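SusD homolog (Bacteroides thetaiotaomicron VPI-5482, PDB 3IHV) probably binds sugars at the outer membrane, as a SusD-family protein of a gut Bacteroides species. Local coordinates at residues T49-V54 / G467-D472. Sequence-based numbering, arbitrary orientation.
Sequences TDISQV and GHRRQD
Arg469 has CG anti to its backbone N and bends at chi2 (62°), while Asp50 holds CG between its own N and carbonyl carbon (chi1 52°). The two side chains then cross at about a right angle and form a bidentate, side-on salt bridge. It joins an ST turn, just before strand 52-54, to the first turn of helix 469-475. The bridge thus ties the N-terminal part of this SusD-family chain to its C-terminal part, with more than 400 residues between them. NE of Arg469 donates to OD1 of Asp50 at 2.9 Å. NH2 of Arg469 donates to OD2 of Asp50, also at 2.9 Å. Both bonds are nearly straight and use syn lone pairs. The carboxylate and guanidinium planes lie 11° apart. NH1 of Arg469 donates a hydrogen bond to the carbonyl O of Arg456, which is likely to limit rotation of the guanidinium further.

The aliphatic part of Arg469 also packs. CD1 of Ile51 meets CB of Arg469 at 3.9 Å, and OG1 of Thr49 lies 3.8 Å from CG of Arg469. Thr49 OG1 also accepts a hydrogen bond from the backbone N of Ile51 at 3.1 Å, which defines the ST turn. A leucine in place of Arg469 would probably leave the Asp50 carboxylate without its cationic mate and the Arg456 carbonyl without this donor.

Arg470 reaches past the turn to Asn68 and the carbonyl of Leu47. Near its root, Thr49 CG2 rests 3.7 Å from Arg470 CB.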
loop_
_atom_site.group_PDB
_atom_site.type_symbol
_atom_site.label_atom_id
_atom_site.label_comp_id
_atom_site.label_asym_id
_atom_site.label_seq_id
_atom_site.Cartn_x
_atom_site.Cartn_y
_atom_site.Cartn_z
ATOM N N THR A 49 -9.556 -5.884 8.871
ATOM C CA THR A 49 -8.472 -6.507 9.632
ATOM C C THR A 49 -8.628 -6.199 11.128
ATOM O O THR A 49 -9.726 -5.849 11.600
ATOM C CB THR A 49 -7.098 -5.937 9.158
ATOM O OG1 THR A 49 -7.009 -4.550 9.488
ATOM C CG2 THR A 49 -6.954 -6.091 7.627
ATOM N N ASP A 50 -7.536 -6.374 11.891
ATOM C CA ASP A 50 -7.519 -5.991 13.287
ATOM C C ASP A 50 -7.382 -4.495 13.516
ATOM O O ASP A 50 -7.578 -4.044 14.643
ATOM C CB ASP A 50 -6.456 -6.748 14.071
ATOM C CG ASP A 50 -5.056 -6.681 13.456
ATOM O OD1 ASP A 50 -4.897 -6.397 12.228
ATOM O OD2 ASP A 50 -4.096 -6.975 14.221
ATOM N N ILE A 51 -7.044 -3.734 12.479
ATOM C CA ILE A 51 -6.854 -2.300 12.637
ATOM C C ILE A 51 -7.875 -1.425 11.943
ATOM O O ILE A 51 -8.111 -0.325 12.411
ATOM C CB ILE A 51 -5.388 -1.872 12.247
ATOM C CG1 ILE A 51 -5.140 -1.827 10.755
ATOM C CG2 ILE A 51 -4.375 -2.777 12.978
ATOM C CD1 ILE A 51 -3.763 -1.247 10.319
ATOM N N SER A 52 -8.499 -1.902 10.843
ATOM C CA SER A 52 -9.444 -1.078 10.153
ATOM C C SER A 52 -10.541 -1.872 9.481
ATOM O O SER A 52 -10.399 -3.083 9.200
ATOM C CB SER A 52 -8.743 -0.151 9.138
ATOM O OG SER A 52 -8.313 -0.862 8.027
ATOM N N GLN A 53 -11.621 -1.150 9.203
ATOM C CA GLN A 53 -12.780 -1.722 8.543
ATOM C C GLN A 53 -13.551 -0.616 7.873
ATOM O O GLN A 53 -13.380 0.591 8.174
ATOM C CB GLN A 53 -13.690 -2.443 9.568
ATOM C CG GLN A 53 -14.282 -1.538 10.671
ATOM C CD GLN A 53 -15.288 -2.246 11.558
ATOM O OE1 GLN A 53 -15.936 -3.193 11.128
ATOM N NE2 GLN A 53 -15.466 -1.750 12.792
ATOM N N VAL A 54 -14.454 -1.016 6.995
ATOM C CA VAL A 54 -15.310 -0.040 6.354
ATOM C C VAL A 54 -16.378 0.471 7.359
ATOM O O VAL A 54 -16.754 -0.232 8.280
ATOM C CB VAL A 54 -15.968 -0.617 5.105
ATOM C CG1 VAL A 54 -17.085 -1.653 5.471
ATOM C CG2 VAL A 54 -16.529 0.508 4.258
ATOM N N GLY A 467 -2.093 0.282 3.763
ATOM C CA GLY A 467 -2.448 -0.767 2.819
ATOM C C GLY A 467 -1.749 -2.094 2.926
ATOM O O GLY A 467 -1.853 -2.907 1.997
ATOM N N HIS A 468 -1.068 -2.326 4.036
ATOM C CA HIS A 468 -0.277 -3.543 4.212
ATOM C C HIS A 468 -0.834 -4.574 5.151
ATOM O O HIS A 468 -0.445 -5.753 5.093
ATOM C CB HIS A 468 1.127 -3.159 4.737
ATOM C CG HIS A 468 1.757 -2.076 3.930
ATOM N ND1 HIS A 468 2.031 -2.222 2.579
ATOM C CD2 HIS A 468 2.015 -0.785 4.238
ATOM C CE1 HIS A 468 2.485 -1.072 2.111
ATOM N NE2 HIS A 468 2.490 -0.187 3.098
ATOM N N ARG A 469 -1.733 -4.177 6.035
ATOM C CA ARG A 469 -2.109 -5.099 7.090
ATOM C C ARG A 469 -2.743 -6.404 6.618
ATOM O O ARG A 469 -2.382 -7.498 7.068
ATOM C CB ARG A 469 -2.994 -4.400 8.120
ATOM C CG ARG A 469 -3.254 -5.259 9.355
ATOM C CD ARG A 469 -1.969 -5.563 10.082
ATOM N NE ARG A 469 -2.154 -6.125 11.415
ATOM C CZ ARG A 469 -1.132 -6.366 12.226
ATOM N NH1 ARG A 469 0.113 -6.130 11.825
ATOM N NH2 ARG A 469 -1.339 -6.878 13.434
ATOM N N ARG A 470 -3.731 -6.285 5.748
ATOM C CA ARG A 470 -4.405 -7.489 5.259
ATOM C C ARG A 470 -3.455 -8.421 4.529
ATOM O O ARG A 470 -3.433 -9.650 4.783
ATOM C CB ARG A 470 -5.571 -7.082 4.390
ATOM C CG ARG A 470 -6.418 -8.250 3.904
ATOM C CD ARG A 470 -7.777 -7.761 3.467
ATOM N NE ARG A 470 -8.495 -8.807 2.753
ATOM C CZ ARG A 470 -9.804 -8.875 2.570
ATOM N NH1 ARG A 470 -10.605 -7.933 3.020
ATOM N NH2 ARG A 470 -10.308 -9.889 1.876
ATOM N N GLN A 471 -2.627 -7.881 3.623
ATOM C CA GLN A 471 -1.686 -8.790 2.942
ATOM C C GLN A 471 -0.634 -9.385 3.877
ATOM O O GLN A 471 -0.179 -10.503 3.640
ATOM C CB GLN A 471 -1.039 -8.119 1.734
ATOM C CG GLN A 471 -2.004 -7.746 0.652
ATOM C CD GLN A 471 -2.700 -8.934 0.048
ATOM O OE1 GLN A 471 -3.930 -8.933 -0.095
ATOM N NE2 GLN A 471 -1.940 -9.993 -0.221
ATOM N N ASP A 472 -0.273 -8.648 4.932
ATOM C CA ASP A 472 0.643 -9.150 5.955
ATOM C C ASP A 472 -0.030 -10.315 6.678
ATOM O O ASP A 472 0.550 -11.372 6.773
ATOM C CB ASP A 472 1.034 -8.051 6.952
ATOM C CG ASP A 472 2.148 -7.103 6.422
ATOM O OD1 ASP A 472 2.882 -7.483 5.495
ATOM O OD2 ASP A 472 2.275 -5.976 6.949
#